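PDB 3IHV: SusD homolog from Bacteroides thetaiotaomicron VPI-5482, which probably binds glycans at the outer membrane, as a SusD-family partner in carbohydrate uptake. Local coordinates for residues R396-L402 with E458-L463; Y266-V270 with S381-N385; S336-A340 with N362-Y366. All blocks are in the same frame, centred on the assembly; numbering follows the deposited sequence.

Contact 1 (R396-L402 with E458-L463); sequences RYADVLL and ERSYEL
Leu-402 forks over two turns of the facing helix, its CD1 resting 3.8 Å from CB of Glu-462 and its CD2 3.7 Å from CG of Glu-458. The helices are 397-412 and 448-463, an antiparallel pair (172° between the short segments) in the largely alpha-helical body of this SusD-family, TPR-clan protein. The segment axes come no nearer than 10.3 Å, and the gap holds leucines together with buried, paired charges. Arg-396, at the N-cap position of its helix, turns its guanidinium across the gap by a bend at chi3 (-78°). Its NH1 meets OE2 of Glu-462 at 2.9 Å in a nearly straight salt bridge (163° at the hydrogen), in the guanidinium plane and on the anti lone pair of the oxygen. NH2 adds weak bonds to the same OE2 and to the Glu-462 carbonyl, which also bonds to Tyr-242, while CD2 of Leu-463 lies over one guanidinium face, 3.5 Å from NH2. Both charges are shared further: Arg-396 with Glu-258 and Glu-466, Glu-462 with Arg-320 and Arg-429. The second bridge is built differently. Arg-459 presents both end nitrogens to a single oxygen, OD1 of Asp-399, at 2.8 Å from NH2 and 2.9 Å from NH1. Asp-399 also bridges to Lys-204 through OD2, and Arg-459 to Asp-472 through NE; being held at several points would be expected to favour the ionised forms of both. Leu-463 lies between the two bridges, its CD1 over one face of the Arg-459 guanidinium, toward its rim, and 3.6 Å from CG of Asp-399. The two nitrogens of Arg-459 approach OD1 from the same side, above the carboxylate plane of Asp-399.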
loop_
_atom_site.group_PDB
_atom_site.type_symbol
_atom_site.label_atom_id
_atom_site.label_comp_id
_atom_site.label_asym_id
_atom_site.label_seq_id
_atom_site.Cartn_x
_atom_site.Cartn_y
_atom_site.Cartn_z
ATOM N N ARG A 396 6.746 -5.170 0.580
ATOM C CA ARG A 396 8.185 -5.350 0.645
ATOM C C ARG A 396 8.507 -6.446 1.666
ATOM O O ARG A 396 7.779 -6.641 2.623
ATOM C CB ARG A 396 8.887 -4.063 1.128
ATOM C CG ARG A 396 8.709 -2.914 0.191
ATOM C CD ARG A 396 9.673 -1.779 0.431
ATOM N NE ARG A 396 9.356 -0.910 1.550
ATOM C CZ ARG A 396 9.965 -0.909 2.748
ATOM N NH1 ARG A 396 10.928 -1.786 3.068
ATOM N NH2 ARG A 396 9.630 0.018 3.626
ATOM N N TYR A 397 9.629 -7.115 1.520
ATOM C CA TYR A 397 9.995 -8.141 2.500
ATOM C C TYR A 397 10.104 -7.610 3.920
ATOM O O TYR A 397 9.828 -8.354 4.867
ATOM C CB TYR A 397 11.304 -8.754 2.064
ATOM C CG TYR A 397 11.815 -9.938 2.816
ATOM C CD1 TYR A 397 11.231 -11.182 2.675
ATOM C CD2 TYR A 397 12.950 -9.841 3.600
ATOM C CE1 TYR A 397 11.736 -12.290 3.319
ATOM C CE2 TYR A 397 13.464 -10.940 4.240
ATOM C CZ TYR A 397 12.852 -12.179 4.085
ATOM O OH TYR A 397 13.383 -13.269 4.705
ATOM N N ALA A 398 10.494 -6.338 4.113
ATOM C CA ALA A 398 10.570 -5.815 5.488
ATOM C C ALA A 398 9.204 -5.886 6.206
ATOM O O ALA A 398 9.127 -6.123 7.392
ATOM C CB ALA A 398 11.094 -4.361 5.506
ATOM N N ASP A 399 8.146 -5.613 5.462
ATOM C CA ASP A 399 6.750 -5.667 5.967
ATOM C C ASP A 399 6.486 -7.095 6.425
ATOM O O ASP A 399 5.983 -7.353 7.552
ATOM C CB ASP A 399 5.841 -5.230 4.810
ATOM C CG ASP A 399 4.385 -4.972 5.201
ATOM O OD1 ASP A 399 3.924 -5.410 6.269
ATOM O OD2 ASP A 399 3.684 -4.331 4.374
ATOM N N VAL A 400 6.895 -8.064 5.600
ATOM C CA VAL A 400 6.695 -9.455 5.951
ATOM C C VAL A 400 7.514 -9.847 7.190
ATOM O O VAL A 400 6.987 -10.533 8.063
ATOM C CB VAL A 400 6.981 -10.428 4.789
ATOM C CG1 VAL A 400 6.708 -11.880 5.242
ATOM C CG2 VAL A 400 6.125 -10.069 3.527
ATOM N N LEU A 401 8.758 -9.375 7.301
ATOM C CA LEU A 401 9.533 -9.673 8.520
ATOM C C LEU A 401 8.790 -9.124 9.743
ATOM O O LEU A 401 8.683 -9.790 10.765
ATOM C CB LEU A 401 10.944 -9.093 8.484
ATOM C CG LEU A 401 11.912 -9.786 7.521
ATOM C CD1 LEU A 401 13.259 -9.026 7.388
ATOM C CD2 LEU A 401 12.152 -11.244 7.910
ATOM N N LEU A 402 8.276 -7.906 9.618
ATOM C CA LEU A 402 7.576 -7.312 10.771
ATOM C C LEU A 402 6.276 -8.087 11.076
ATOM O O LEU A 402 5.927 -8.302 12.252
ATOM C CB LEU A 402 7.308 -5.838 10.536
ATOM C CG LEU A 402 8.555 -4.949 10.483
ATOM C CD1 LEU A 402 8.220 -3.475 10.272
ATOM C CD2 LEU A 402 9.379 -5.102 11.758
ATOM N N GLU A 458 7.377 -0.000 14.987
ATOM C CA GLU A 458 8.363 -0.283 13.925
ATOM C C GLU A 458 7.730 -0.195 12.556
ATOM O O GLU A 458 8.362 0.243 11.599
ATOM C CB GLU A 458 9.009 -1.653 14.142
ATOM C CG GLU A 458 10.221 -1.846 13.312
ATOM C CD GLU A 458 11.356 -0.906 13.710
ATOM O OE1 GLU A 458 11.469 -0.584 14.921
ATOM O OE2 GLU A 458 12.124 -0.488 12.811
ATOM N N ARG A 459 6.472 -0.628 12.442
ATOM C CA ARG A 459 5.754 -0.526 11.185
ATOM C C ARG A 459 5.657 0.909 10.691
ATOM O O ARG A 459 5.769 1.157 9.466
ATOM C CB ARG A 459 4.367 -1.185 11.275
ATOM C CG ARG A 459 4.449 -2.714 11.448
ATOM C CD ARG A 459 3.072 -3.349 11.390
ATOM N NE ARG A 459 2.477 -3.275 10.050
ATOM C CZ ARG A 459 2.852 -4.023 9.016
ATOM N NH1 ARG A 459 3.840 -4.932 9.109
ATOM N NH2 ARG A 459 2.274 -3.814 7.849
ATOM N N SER A 460 5.478 1.863 11.615
ATOM C CA SER A 460 5.482 3.266 11.219
ATOM C C SER A 460 6.860 3.687 10.750
ATOM O O SER A 460 6.979 4.334 9.709
ATOM C CB SER A 460 4.947 4.172 12.334
ATOM O OG SER A 460 5.861 4.347 13.391
ATOM N N TYR A 461 7.921 3.310 11.473
ATOM C CA TYR A 461 9.297 3.683 11.088
ATOM C C TYR A 461 9.775 3.012 9.808
ATOM O O TYR A 461 10.532 3.621 9.029
ATOM C CB TYR A 461 10.287 3.427 12.235
ATOM C CG TYR A 461 10.031 4.248 13.504
ATOM C CD1 TYR A 461 9.329 5.455 13.475
ATOM C CD2 TYR A 461 10.618 3.885 14.698
ATOM C CE1 TYR A 461 9.161 6.220 14.613
ATOM C CE2 TYR A 461 10.481 4.662 15.840
ATOM C CZ TYR A 461 9.751 5.824 15.791
ATOM O OH TYR A 461 9.613 6.581 16.931
ATOM N N GLU A 462 9.290 1.794 9.553
ATOM C CA GLU A 462 9.735 1.088 8.368
ATOM C C GLU A 462 8.947 1.429 7.113
ATOM O O GLU A 462 9.525 1.579 6.014
ATOM C CB GLU A 462 9.664 -0.430 8.603
ATOM C CG GLU A 462 10.138 -1.252 7.400
ATOM C CD GLU A 462 11.580 -0.979 6.970
ATOM O OE1 GLU A 462 12.419 -0.475 7.796
ATOM O OE2 GLU A 462 11.877 -1.223 5.768
ATOM N N LEU A 463 7.634 1.549 7.273
ATOM C CA LEU A 463 6.705 1.608 6.148
ATOM C C LEU A 463 5.921 2.918 5.988
ATOM O O LEU A 463 4.959 2.964 5.231
ATOM C CB LEU A 463 5.698 0.458 6.332
ATOM C CG LEU A 463 6.284 -0.940 6.472
ATOM C CD1 LEU A 463 5.196 -1.907 7.004
ATOM C CD2 LEU A 463 6.815 -1.419 5.165
#

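Contact 2 (Y266-V270 with S381-N385); sequences YSPTV and SFINN
The CG1 methyl of Val-270 stands over the face of the Phe-382 ring in a CH-pi contact, 3.4 Å from the ring centroid and 14° off the normal. The other methyl, CG2, reaches ND2 of Asn-384 at 3.7 Å, so the valine bridges two side chains of the opposite loop. Phe-382 meets it by holding CG between its own backbone N and carbonyl carbon (chi1 61°). Polar backbone lies at the ring's rim instead: the carbonyl O of Ser-267 comes 3.3 Å from CE2, in the ring plane, as a close van der Waals approach. No direct hydrogen bond joins the two segments, but one water lies between them, 3.1 Å from OG of Ser-381 and, at a rather short distance, near OH of Tyr-266. Within 266-270, OG of Ser-267 donates to O of Thr-269 at 2.6 Å. Asn-384 is steadied from its own side, OD1 accepting from the backbone N of Asp-386 and Lys-387. The loop pair lies beside a sodium site through its ligand Asn-389, which bonds to Ser-267 N and touches Phe-382. Both segments are surface loops: 266-270 follows strand 259-263, and the other comes after helix 373-376 and before strand 392-396, which pairs antiparallel with strand 259-263.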
loop_
_atom_site.group_PDB
_atom_site.type_symbol
_atom_site.label_atom_id
_atom_site.label_comp_id
_atom_site.label_asym_id
_atom_site.label_seq_id
_atom_site.Cartn_x
_atom_site.Cartn_y
_atom_site.Cartn_z
ATOM N N TYR A 266 4.839 3.307 -16.196
ATOM C CA TYR A 266 5.757 3.827 -17.155
ATOM C C TYR A 266 5.095 4.128 -18.470
ATOM O O TYR A 266 4.441 3.264 -19.062
ATOM C CB TYR A 266 6.995 2.917 -17.437
ATOM C CG TYR A 266 7.834 3.548 -18.522
ATOM C CD1 TYR A 266 8.630 4.654 -18.252
ATOM C CD2 TYR A 266 7.764 3.100 -19.841
ATOM C CE1 TYR A 266 9.344 5.283 -19.255
ATOM C CE2 TYR A 266 8.478 3.730 -20.842
ATOM C CZ TYR A 266 9.268 4.812 -20.541
ATOM O OH TYR A 266 9.977 5.446 -21.552
ATOM N N SER A 267 5.311 5.356 -18.938
ATOM C CA SER A 267 4.929 5.741 -20.282
ATOM C C SER A 267 5.904 6.832 -20.720
ATOM O O SER A 267 6.321 7.645 -19.907
ATOM C CB SER A 267 3.488 6.246 -20.353
ATOM O OG SER A 267 3.175 6.537 -21.693
ATOM N N PRO A 268 6.310 6.831 -21.996
ATOM C CA PRO A 268 7.152 7.957 -22.448
ATOM C C PRO A 268 6.345 9.262 -22.605
ATOM O O PRO A 268 6.913 10.355 -22.662
ATOM C CB PRO A 268 7.637 7.514 -23.835
ATOM C CG PRO A 268 6.627 6.465 -24.277
ATOM C CD PRO A 268 6.150 5.784 -23.017
ATOM N N THR A 269 5.025 9.127 -22.715
ATOM C CA THR A 269 4.142 10.266 -22.887
ATOM C C THR A 269 2.904 10.134 -22.012
ATOM O O THR A 269 2.590 9.039 -21.507
ATOM C CB THR A 269 3.675 10.316 -24.330
ATOM O OG1 THR A 269 3.010 9.075 -24.634
ATOM C CG2 THR A 269 4.881 10.499 -25.289
ATOM N N VAL A 270 2.198 11.261 -21.855
ATOM C CA VAL A 270 0.945 11.303 -21.083
ATOM C C VAL A 270 -0.160 11.948 -21.923
ATOM O O VAL A 270 -1.005 12.662 -21.388
ATOM C CB VAL A 270 1.105 12.078 -19.730
ATOM C CG1 VAL A 270 1.881 11.261 -18.743
ATOM C CG2 VAL A 270 1.742 13.453 -19.974
ATOM N N SER A 381 11.917 12.538 -19.027
ATOM C CA SER A 381 10.769 11.917 -19.655
ATOM C C SER A 381 9.733 13.009 -19.866
ATOM O O SER A 381 10.083 14.170 -20.138
ATOM C CB SER A 381 10.254 10.762 -18.807
ATOM O OG SER A 381 9.259 10.043 -19.538
ATOM N N PHE A 382 8.463 12.690 -19.730
ATOM C CA PHE A 382 7.483 13.714 -19.935
ATOM C C PHE A 382 7.496 14.694 -18.740
ATOM O O PHE A 382 7.927 14.361 -17.630
ATOM C CB PHE A 382 6.117 13.087 -20.170
ATOM C CG PHE A 382 5.633 12.251 -19.008
ATOM C CD1 PHE A 382 5.003 12.838 -17.938
ATOM C CD2 PHE A 382 5.800 10.893 -19.009
ATOM C CE1 PHE A 382 4.557 12.096 -16.892
ATOM C CE2 PHE A 382 5.340 10.122 -17.947
ATOM C CZ PHE A 382 4.724 10.724 -16.897
ATOM N N ILE A 383 7.032 15.908 -19.006
ATOM C CA ILE A 383 6.878 16.931 -17.986
ATOM C C ILE A 383 5.396 16.982 -17.757
ATOM O O ILE A 383 4.632 17.188 -18.710
ATOM C CB ILE A 383 7.367 18.287 -18.500
ATOM C CG1 ILE A 383 8.877 18.215 -18.757
ATOM C CG2 ILE A 383 6.980 19.442 -17.528
ATOM C CD1 ILE A 383 9.480 19.526 -19.235
ATOM N N ASN A 384 4.968 16.749 -16.530
ATOM C CA ASN A 384 3.549 16.780 -16.223
ATOM C C ASN A 384 3.408 17.201 -14.764
ATOM O O ASN A 384 4.260 16.898 -13.938
ATOM C CB ASN A 384 2.858 15.438 -16.514
ATOM C CG ASN A 384 1.358 15.525 -16.368
ATOM O OD1 ASN A 384 0.832 15.292 -15.272
ATOM N ND2 ASN A 384 0.657 15.978 -17.435
ATOM N N ASN A 385 2.359 17.933 -14.448
ATOM C CA ASN A 385 2.208 18.413 -13.075
ATOM C C ASN A 385 1.470 17.454 -12.144
ATOM O O ASN A 385 1.360 17.708 -10.940
ATOM C CB ASN A 385 1.498 19.769 -13.081
ATOM C CG ASN A 385 2.330 20.878 -13.754
ATOM O OD1 ASN A 385 3.548 20.773 -13.892
ATOM N ND2 ASN A 385 1.659 21.960 -14.161
HETATM O O HOH W 1 10.533 7.866 -21.387
#

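Contact 3 (S336-A340 with N362-Y366); sequences SLWVA and NKQNY
Two type I beta turns meet here, Leu-337 to Ala-340 at the end of strand 335-337 and Lys-363 to Tyr-366 just before strand 367-368, with the Trp-338 indole laid over the second turn. CB of Asn-365 sits 3.4 Å from the centroid of the six-membered ring, 10° off its normal, a CH-pi contact made over the face. The Asn-365 amide is tilted against the indole, its plane 48° from that of the ring, and its ND2 comes 3.6 Å from CZ3. The carbonyl O of Asn-365 lies over the same indole, near NE1 but badly angled for a hydrogen bond with it; this oxygen is bonded to Lys-303 instead. Chi1 of Trp-338, -91°, lies off a staggered value and leaves the six-membered ring facing CB of Asn-365. Trp-338 CB also touches the edge of the Tyr-366 ring, 4.3 Å from CD1. That ring has other neighbours too, packing edge-to-face with His-306 and bonding through OH to Asp-353. Polar contact between the segments is slight: ND2 of Asn-362 gives a weak hydrogen bond to the backbone O of Trp-338, 3.1 Å long. Beside it, CG1 of Val-339 lies 3.7 Å from CG of Lys-363, against the extended aliphatic chain of the lysine, whose NZ is spent on the carbonyls of Lys-352, Asp-353 and Lys-358. The carbon chain thus serves as an apolar surface while the ammonium is satisfied beyond it. Strands 335-337 and 367-368 both flank strand 325-330, so the contact joins two type I turns next to the outer strands of a small three-stranded antiparallel sheet.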
loop_
_atom_site.group_PDB
_atom_site.type_symbol
_atom_site.label_atom_id
_atom_site.label_comp_id
_atom_site.label_asym_id
_atom_site.label_seq_id
_atom_site.Cartn_x
_atom_site.Cartn_y
_atom_site.Cartn_z
ATOM N N SER A 336 14.702 24.234 -0.203
ATOM C CA SER A 336 14.506 25.166 0.882
ATOM C C SER A 336 13.724 24.532 2.010
ATOM O O SER A 336 12.801 23.759 1.766
ATOM C CB SER A 336 13.734 26.362 0.325
ATOM O OG SER A 336 13.355 27.229 1.349
ATOM N N LEU A 337 14.068 24.848 3.251
ATOM C CA LEU A 337 13.323 24.265 4.381
ATOM C C LEU A 337 11.930 24.875 4.454
ATOM O O LEU A 337 11.767 26.065 4.245
ATOM C CB LEU A 337 14.020 24.537 5.702
ATOM C CG LEU A 337 15.347 23.839 5.873
ATOM C CD1 LEU A 337 16.057 24.450 7.095
ATOM C CD2 LEU A 337 15.165 22.284 5.961
ATOM N N TRP A 338 10.951 24.052 4.794
ATOM C CA TRP A 338 9.579 24.512 4.972
ATOM C C TRP A 338 9.470 25.653 5.980
ATOM O O TRP A 338 8.694 26.591 5.776
ATOM C CB TRP A 338 8.657 23.335 5.385
ATOM C CG TRP A 338 8.044 22.643 4.236
ATOM C CD1 TRP A 338 8.352 21.432 3.739
ATOM C CD2 TRP A 338 7.029 23.180 3.387
ATOM N NE1 TRP A 338 7.543 21.139 2.670
ATOM C CE2 TRP A 338 6.734 22.212 2.428
ATOM C CE3 TRP A 338 6.312 24.372 3.391
ATOM C CZ2 TRP A 338 5.762 22.405 1.452
ATOM C CZ3 TRP A 338 5.356 24.559 2.438
ATOM C CH2 TRP A 338 5.107 23.600 1.474
ATOM N N VAL A 339 10.287 25.635 7.029
ATOM C CA VAL A 339 10.213 26.674 8.037
ATOM C C VAL A 339 10.856 27.998 7.658
ATOM O O VAL A 339 10.660 28.971 8.378
ATOM C CB VAL A 339 10.833 26.231 9.350
ATOM C CG1 VAL A 339 10.111 24.996 9.833
ATOM C CG2 VAL A 339 12.348 25.975 9.171
ATOM N N ALA A 340 11.586 28.048 6.543
ATOM C CA ALA A 340 12.294 29.279 6.153
ATOM C C ALA A 340 11.301 30.345 5.751
ATOM O O ALA A 340 10.504 30.157 4.825
ATOM C CB ALA A 340 13.306 29.010 5.012
ATOM N N ASN A 362 4.444 26.055 9.723
ATOM C CA ASN A 362 5.048 25.548 8.488
ATOM C C ASN A 362 5.509 24.109 8.601
ATOM O O ASN A 362 5.575 23.392 7.604
ATOM C CB ASN A 362 6.225 26.442 8.053
ATOM C CG ASN A 362 5.766 27.823 7.501
ATOM O OD1 ASN A 362 4.580 28.115 7.444
ATOM N ND2 ASN A 362 6.708 28.644 7.096
ATOM N N LYS A 363 5.826 23.671 9.821
ATOM C CA LYS A 363 6.191 22.286 10.032
ATOM C C LYS A 363 5.063 21.319 9.626
ATOM O O LYS A 363 5.320 20.155 9.242
ATOM C CB LYS A 363 6.625 22.049 11.473
ATOM C CG LYS A 363 7.989 22.600 11.707
ATOM C CD LYS A 363 8.409 22.564 13.161
ATOM C CE LYS A 363 9.887 22.961 13.273
ATOM N NZ LYS A 363 10.409 23.076 14.667
ATOM N N GLN A 364 3.822 21.814 9.655
ATOM C CA GLN A 364 2.701 20.992 9.259
ATOM C C GLN A 364 2.701 20.641 7.772
ATOM O O GLN A 364 1.932 19.769 7.327
ATOM C CB GLN A 364 1.381 21.684 9.648
ATOM C CG GLN A 364 1.260 21.953 11.150
ATOM C CD GLN A 364 0.023 22.784 11.490
ATOM O OE1 GLN A 364 -0.851 22.328 12.222
ATOM N NE2 GLN A 364 -0.042 24.020 10.947
ATOM N N ASN A 365 3.567 21.312 7.003
ATOM C CA ASN A 365 3.650 21.112 5.569
ATOM C C ASN A 365 4.706 20.087 5.139
ATOM O O ASN A 365 4.815 19.834 3.941
ATOM C CB ASN A 365 3.850 22.437 4.847
ATOM C CG ASN A 365 2.594 23.272 4.816
ATOM O OD1 ASN A 365 1.497 22.736 4.686
ATOM N ND2 ASN A 365 2.752 24.591 4.852
ATOM N N TYR A 366 5.470 19.512 6.073
ATOM C CA TYR A 366 6.414 18.436 5.751
ATOM C C TYR A 366 5.661 17.364 4.970
ATOM O O TYR A 366 4.454 17.138 5.192
ATOM C CB TYR A 366 6.955 17.728 7.003
ATOM C CG TYR A 366 7.975 18.416 7.888
ATOM C CD1 TYR A 366 8.266 19.781 7.788
ATOM C CD2 TYR A 366 8.593 17.683 8.905
ATOM C CE1 TYR A 366 9.187 20.372 8.638
ATOM C CE2 TYR A 366 9.478 18.245 9.745
ATOM C CZ TYR A 366 9.765 19.602 9.634
ATOM O OH TYR A 366 10.673 20.173 10.474
#

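All three contacts lie in the SusD-family part of the chain, yet none touches another. Contact 1 is buried in the helical body, its centre about 12 Å from the centre of the chain, whereas the centres of contacts 2 and 3 lie further out, at about 23 and 26 Å. Contact 3 is nested in the loop that contact 2 closes, their nearest atoms about 14 Å apart, and contact 1 follows both along the chain. Contact 2 is near a sodium site: the side chain of Phe-382 is about 9 Å from the ion, whose ligands are Phe-265, Asn-389 and Asn-391. In contact 3 the side chain of Lys-363 is about 14 Å from a bound sodium ion.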